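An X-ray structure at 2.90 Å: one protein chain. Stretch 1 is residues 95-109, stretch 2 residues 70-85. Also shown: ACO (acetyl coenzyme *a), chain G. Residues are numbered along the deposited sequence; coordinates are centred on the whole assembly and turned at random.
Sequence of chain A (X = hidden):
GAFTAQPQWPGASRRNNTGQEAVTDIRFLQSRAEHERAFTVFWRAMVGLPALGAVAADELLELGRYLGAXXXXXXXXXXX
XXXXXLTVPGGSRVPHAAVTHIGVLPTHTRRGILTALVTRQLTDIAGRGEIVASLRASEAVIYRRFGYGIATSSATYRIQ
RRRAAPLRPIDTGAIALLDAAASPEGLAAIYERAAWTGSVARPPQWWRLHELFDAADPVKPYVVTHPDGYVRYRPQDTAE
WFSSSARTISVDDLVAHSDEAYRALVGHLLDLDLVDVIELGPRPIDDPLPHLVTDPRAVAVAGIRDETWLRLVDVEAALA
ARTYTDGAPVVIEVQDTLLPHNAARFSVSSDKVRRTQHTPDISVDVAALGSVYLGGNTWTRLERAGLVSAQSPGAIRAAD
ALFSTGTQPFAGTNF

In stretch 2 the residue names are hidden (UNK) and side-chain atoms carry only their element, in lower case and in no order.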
# COMPACT_ATOMS: atom_id res chain seq x y z
N PRO A 95 -24.73 3.99 40.91
CA PRO A 95 -23.36 4.25 41.35
C PRO A 95 -22.38 3.34 40.62
O PRO A 95 -22.52 2.11 40.62
CB PRO A 95 -23.41 3.93 42.85
CG PRO A 95 -24.84 4.01 43.21
CD PRO A 95 -25.59 3.55 42.02
N HIS A 96 -21.38 3.95 40.00
CA HIS A 96 -20.49 3.25 39.09
C HIS A 96 -19.05 3.58 39.43
O HIS A 96 -18.70 4.75 39.64
CB HIS A 96 -20.81 3.70 37.65
CG HIS A 96 -19.73 3.40 36.66
ND1 HIS A 96 -19.10 4.39 35.94
CD2 HIS A 96 -19.18 2.23 36.26
CE1 HIS A 96 -18.20 3.84 35.14
NE2 HIS A 96 -18.23 2.53 35.32
N ALA A 97 -18.19 2.56 39.44
CA ALA A 97 -16.77 2.72 39.71
C ALA A 97 -16.01 2.60 38.40
O ALA A 97 -15.93 1.52 37.81
CB ALA A 97 -16.29 1.69 40.72
N ALA A 98 -15.46 3.73 37.94
CA ALA A 98 -14.69 3.78 36.70
C ALA A 98 -13.26 3.33 37.00
O ALA A 98 -12.41 4.12 37.40
CB ALA A 98 -14.75 5.18 36.10
N VAL A 99 -13.00 2.04 36.79
CA VAL A 99 -11.70 1.45 37.09
C VAL A 99 -10.72 1.78 35.99
O VAL A 99 -11.05 1.74 34.80
CB VAL A 99 -11.84 -0.07 37.28
CG1 VAL A 99 -10.49 -0.71 37.49
CG2 VAL A 99 -12.76 -0.37 38.45
N THR A 100 -9.49 2.12 36.38
CA THR A 100 -8.44 2.44 35.43
C THR A 100 -7.10 2.35 36.16
O THR A 100 -7.04 1.97 37.34
CB THR A 100 -8.66 3.82 34.80
OG1 THR A 100 -7.68 4.05 33.78
CG2 THR A 100 -8.55 4.91 35.86
N HIS A 101 -6.02 2.68 35.45
CA HIS A 101 -4.67 2.71 35.99
C HIS A 101 -4.18 1.33 36.46
O HIS A 101 -3.26 1.25 37.28
CB HIS A 101 -4.52 3.75 37.10
CG HIS A 101 -4.92 5.13 36.68
ND1 HIS A 101 -5.43 6.06 37.56
CD2 HIS A 101 -4.88 5.73 35.47
CE1 HIS A 101 -5.69 7.18 36.91
NE2 HIS A 101 -5.37 7.01 35.64
N ILE A 102 -4.78 0.25 35.96
CA ILE A 102 -4.36 -1.09 36.34
C ILE A 102 -3.08 -1.43 35.61
O ILE A 102 -2.98 -1.26 34.39
CB ILE A 102 -5.46 -2.11 36.01
CG1 ILE A 102 -6.69 -1.90 36.90
CG2 ILE A 102 -4.93 -3.52 36.16
CD1 ILE A 102 -7.74 -2.97 36.73
N GLY A 103 -2.08 -1.93 36.34
CA GLY A 103 -0.82 -2.32 35.73
C GLY A 103 0.19 -2.86 36.72
O GLY A 103 0.21 -2.45 37.88
N VAL A 104 1.01 -3.81 36.28
CA VAL A 104 2.08 -4.38 37.08
C VAL A 104 3.37 -4.36 36.26
O VAL A 104 3.34 -4.65 35.06
CB VAL A 104 1.73 -5.82 37.53
CG1 VAL A 104 2.86 -6.44 38.33
CG2 VAL A 104 0.45 -5.81 38.35
N LEU A 105 4.49 -4.03 36.90
CA LEU A 105 5.76 -4.03 36.18
C LEU A 105 6.07 -5.43 35.67
O LEU A 105 5.73 -6.43 36.30
CB LEU A 105 6.92 -3.55 37.06
CG LEU A 105 7.10 -2.10 37.51
CD1 LEU A 105 6.04 -1.17 36.93
CD2 LEU A 105 7.19 -1.98 39.02
N PRO A 106 6.73 -5.53 34.51
CA PRO A 106 7.03 -6.86 33.95
C PRO A 106 7.92 -7.71 34.83
O PRO A 106 7.97 -8.93 34.65
CB PRO A 106 7.72 -6.53 32.61
CG PRO A 106 8.24 -5.14 32.79
CD PRO A 106 7.25 -4.44 33.66
N THR A 107 8.63 -7.10 35.79
CA THR A 107 9.46 -7.86 36.72
C THR A 107 8.65 -8.52 37.83
O THR A 107 9.25 -9.20 38.67
CB THR A 107 10.54 -6.96 37.32
OG1 THR A 107 9.95 -5.76 37.86
CG2 THR A 107 11.57 -6.57 36.27
N HIS A 108 7.33 -8.34 37.86
CA HIS A 108 6.52 -8.92 38.93
C HIS A 108 5.19 -9.46 38.41
O HIS A 108 4.21 -9.54 39.16
CB HIS A 108 6.29 -7.91 40.06
CG HIS A 108 7.56 -7.51 40.75
ND1 HIS A 108 8.37 -6.50 40.28
CD2 HIS A 108 8.17 -8.00 41.86
CE1 HIS A 108 9.42 -6.38 41.07
NE2 HIS A 108 9.32 -7.27 42.04
N THR A 109 5.15 -9.85 37.14
CA THR A 109 3.94 -10.39 36.54
C THR A 109 3.85 -11.89 36.74
O THR A 109 4.82 -12.56 37.12
CB THR A 109 3.89 -10.05 35.05
OG1 THR A 109 5.08 -10.52 34.41
CG2 THR A 109 3.76 -8.54 34.86
N UNK A 70 2.68 -3.78 46.89
CA UNK A 70 4.02 -3.58 47.40
C UNK A 70 4.66 -4.95 47.61
O UNK A 70 4.09 -5.80 48.30
c UNK A 70 2.33 1.13 48.49
c UNK A 70 4.23 -0.33 48.59
c UNK A 70 3.40 -1.44 48.64
c UNK A 70 3.70 0.95 48.51
c UNK A 70 3.98 -2.82 48.73
c UNK A 70 1.49 0.03 48.56
c UNK A 70 2.03 -1.24 48.63
N UNK A 71 5.83 -5.15 47.01
CA UNK A 71 6.67 -6.32 47.29
C UNK A 71 7.99 -5.83 47.86
O UNK A 71 8.68 -5.02 47.23
c UNK A 71 5.49 -7.68 45.54
c UNK A 71 6.85 -7.24 46.07
c UNK A 71 7.68 -6.60 44.98
N UNK A 72 8.32 -6.29 49.06
CA UNK A 72 9.49 -5.83 49.80
C UNK A 72 9.49 -4.30 49.89
O UNK A 72 10.42 -3.62 49.46
n UNK A 72 12.09 -9.51 47.79
o UNK A 72 13.23 -7.69 48.47
c UNK A 72 12.18 -8.35 48.44
c UNK A 72 10.78 -6.35 49.15
c UNK A 72 10.92 -7.87 49.15
N UNK A 73 8.43 -3.79 50.52
CA UNK A 73 8.26 -2.34 50.70
C UNK A 73 8.50 -1.51 49.46
O UNK A 73 9.11 -0.43 49.54
N UNK A 74 8.03 -1.98 48.31
CA UNK A 74 8.29 -1.31 47.04
C UNK A 74 7.04 -1.40 46.17
O UNK A 74 6.54 -2.50 45.92
o UNK A 74 10.94 -3.44 44.56
c UNK A 74 9.72 -1.43 44.91
c UNK A 74 10.63 -2.33 44.09
o UNK A 74 11.03 -1.92 42.97
c UNK A 74 9.47 -1.97 46.31
N UNK A 75 6.56 -0.25 45.70
CA UNK A 75 5.35 -0.22 44.90
C UNK A 75 5.65 -0.74 43.50
O UNK A 75 6.46 -0.16 42.78
c UNK A 75 3.15 2.85 43.98
c UNK A 75 2.41 0.58 44.63
c UNK A 75 3.53 1.39 44.02
c UNK A 75 4.81 1.20 44.83
N UNK A 76 4.99 -1.84 43.12
CA UNK A 76 5.28 -2.52 41.86
C UNK A 76 4.04 -2.75 41.00
O UNK A 76 4.15 -3.37 39.94
c UNK A 76 4.28 -5.53 42.73
c UNK A 76 6.07 -3.83 42.06
c UNK A 76 5.44 -4.68 43.17
c UNK A 76 7.52 -3.52 42.40
N UNK A 77 2.87 -2.28 41.42
CA UNK A 77 1.65 -2.43 40.65
C UNK A 77 0.54 -1.68 41.34
O UNK A 77 0.68 -1.22 42.47
N UNK A 78 -0.58 -1.55 40.63
CA UNK A 78 -1.69 -0.82 41.22
C UNK A 78 -2.95 -0.88 40.38
O UNK A 78 -2.95 -1.38 39.25
N UNK A 79 -4.03 -0.37 40.97
CA UNK A 79 -5.33 -0.28 40.31
C UNK A 79 -6.10 0.86 40.96
O UNK A 79 -6.14 0.96 42.19
c UNK A 79 -6.10 -1.60 40.45
N UNK A 80 -6.69 1.72 40.14
CA UNK A 80 -7.37 2.93 40.57
C UNK A 80 -8.80 2.94 40.05
O UNK A 80 -9.18 2.14 39.19
c UNK A 80 -7.11 5.46 40.73
c UNK A 80 -6.61 4.17 40.09
o UNK A 80 -7.09 5.59 41.97
o UNK A 80 -7.51 6.38 39.97
N UNK A 81 -9.60 3.87 40.57
CA UNK A 81 -10.97 4.03 40.11
C UNK A 81 -11.43 5.44 40.44
O UNK A 81 -10.81 6.16 41.23
o UNK A 81 -11.76 2.95 42.13
c UNK A 81 -11.91 2.99 40.73
N UNK A 82 -12.54 5.84 39.83
CA UNK A 82 -13.15 7.14 40.04
C UNK A 82 -14.60 6.96 40.46
O UNK A 82 -15.29 6.04 40.01
c UNK A 82 -11.70 8.42 38.39
c UNK A 82 -9.96 10.10 38.36
c UNK A 82 -13.10 7.99 38.76
c UNK A 82 -11.24 9.70 38.69
c UNK A 82 -10.83 7.55 37.75
c UNK A 82 -9.12 9.21 37.72
o UNK A 82 -7.84 9.59 37.38
c UNK A 82 -9.54 7.94 37.41
N UNK A 83 -15.07 7.87 41.32
CA UNK A 83 -16.48 7.91 41.68
C UNK A 83 -17.27 8.40 40.48
O UNK A 83 -17.07 9.53 40.01
c UNK A 83 -18.11 8.88 43.32
o UNK A 83 -15.83 8.44 43.95
c UNK A 83 -16.66 8.86 42.86
N UNK A 84 -18.18 7.57 39.97
CA UNK A 84 -18.87 7.87 38.73
C UNK A 84 -20.30 7.34 38.81
O UNK A 84 -20.71 6.74 39.81
c UNK A 84 -18.11 7.28 37.54
o UNK A 84 -18.83 7.45 36.33
N UNK A 85 -21.05 7.57 37.74
CA UNK A 85 -22.36 6.96 37.56
C UNK A 85 -22.44 6.31 36.18
O UNK A 85 -21.61 6.57 35.31
c UNK A 85 -23.63 9.49 35.61
n UNK A 85 -23.08 11.44 36.56
c UNK A 85 -23.55 11.42 34.09
c UNK A 85 -23.41 10.86 35.36
c UNK A 85 -24.00 8.66 34.54
c UNK A 85 -23.07 10.48 37.54
c UNK A 85 -23.52 7.96 37.76
c UNK A 85 -23.90 10.59 33.07
c UNK A 85 -23.40 9.27 37.01
c UNK A 85 -24.13 9.22 33.28
N1A ACO G . -2.57 -11.94 28.81
C2A ACO G . -3.02 -13.17 29.08
N3A ACO G . -3.28 -13.69 30.29
C4A ACO G . -3.09 -12.91 31.38
C5A ACO G . -2.63 -11.60 31.22
C6A ACO G . -2.35 -11.10 29.85
N6A ACO G . -1.89 -9.84 29.65
N7A ACO G . -2.52 -11.04 32.44
C8A ACO G . -2.91 -11.97 33.33
N9A ACO G . -3.24 -13.11 32.70
C1B ACO G . -3.75 -14.34 33.36
C2B ACO G . -2.61 -15.06 34.08
O2B ACO G . -2.03 -16.06 33.24
C3B ACO G . -3.42 -15.74 35.19
O3B ACO G . -4.01 -16.92 34.65
P3B ACO G . -4.01 -18.29 35.49
O7A ACO G . -2.58 -18.67 35.81
O8A ACO G . -4.81 -18.08 36.76
O9A ACO G . -4.65 -19.36 34.64
C4B ACO G . -4.53 -14.75 35.49
O4B ACO G . -4.71 -13.96 34.33
C5B ACO G . -4.23 -13.86 36.69
O5B ACO G . -2.94 -13.30 36.48
P1A ACO G . -2.22 -12.34 37.54
O1A ACO G . -0.96 -13.02 38.03
O2A ACO G . -3.18 -12.07 38.67
O3A ACO G . -1.85 -10.96 36.82
P2A ACO G . -0.48 -10.12 36.68
O4A ACO G . 0.12 -9.92 38.06
O5A ACO G . 0.49 -10.87 35.79
O6A ACO G . -0.85 -8.71 36.00
CBP ACO G . -1.57 -7.41 34.08
CCP ACO G . -1.68 -8.72 34.83
CDP ACO G . -1.84 -6.25 35.03
CEP ACO G . -2.58 -7.41 32.95
CAP ACO G . -0.13 -7.35 33.56
OAP ACO G . 0.04 -8.45 32.65
C9P ACO G . 0.20 -6.06 32.85
O9P ACO G . 0.67 -5.12 33.48
N8P ACO G . -0.04 -6.02 31.54
C7P ACO G . 0.25 -4.87 30.70
C6P ACO G . -0.49 -3.61 31.12
C5P ACO G . -1.98 -3.77 30.97
O5P ACO G . -2.46 -4.40 30.04
N4P ACO G . -2.72 -3.20 31.92
C3P ACO G . -4.16 -3.24 31.87
C2P ACO G . -4.73 -1.89 31.46
S1P ACO G . -6.49 -1.99 31.43
C ACO G . -6.85 -0.68 32.40
O ACO G . -6.03 0.21 32.51
CH3 ACO G . -8.17 -0.63 33.12

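Position 70 has one carbon followed by a ring of six carbons, and it does not reach stretch 1. It is Phe70. Position 71 has one carbon carrying two more; one of these lies 3.4 Å from His108 NE2. This is Val71, and that atom is CG2. Position 72 has three carbons, the third bearing one oxygen and one nitrogen, and is poorly ordered. It is Gln72. Position 73 has no side-chain atoms and a positive phi of 47°: Gly73. Position 74 has three carbons, the third with two oxygens: Glu74.

Position 75 has four carbons, forked at the second, and its CA-to-CB bond points away from stretch 1. It is Leu75. Position 76 also has four carbons, but forked at the first, with one arm two carbons long. It is Ile76. Its CG2 sits 3.7 Å from Leu105 CD2 and covers one face of the His108 ring.

Positions 77 and 78 have no side-chain atoms. At 77 an ideal CB would fall 3.0 Å from Val104 CG2, a clash. They are Gly77 and Gly78. Position 79 has a single carbon, 3.6 Å from Ile102 CG1: Ala79.

Position 80 has two carbons, the second carrying two oxygens. One oxygen is 3.2 Å from His101 ND1. This is Asp80, and its OD2 accepts a weak hydrogen bond from that nitrogen. Position 81 has one carbon and one oxygen; the carbon is 4.1 Å from Val99 CG2. It is Ser81.

Position 82 has one carbon, then a six-carbon ring bearing an oxygen. It is Tyr82. Its CE1 lies 3.5 Å from Thr100 CG2, and its OH 3.3 Å from His101 CE1. Position 83 has one carbon carrying an oxygen and a carbon, and is exposed: Thr83. Position 84 has one carbon and one oxygen, the oxygen 3.1 Å from His96 ND1. It is Ser84, whose OG donates a hydrogen bond to the backbone O of position 85. Position 85 has one carbon, then fused five- and six-membered rings holding eight carbons and one nitrogen: Trp85.

The contact is an antiparallel strand pair held mainly by backbone hydrogen bonds. Thr100 N to Asp80 O and Asp80 N to Thr100 O are both 2.8 Å. A beta bulge shifts the register by one between Thr100 and Gly103. Beyond it, Gly78 N bonds to Gly103 O at 3.0 Å, and Leu105 N to Ile76 O at 3.1 Å. Val104 N donates to O9P of the acetyl coenzyme A at 3.1 Å, so this strand serves both neighbours.

Stretch 2 (70-85) FVQGELIGGADSYTSW
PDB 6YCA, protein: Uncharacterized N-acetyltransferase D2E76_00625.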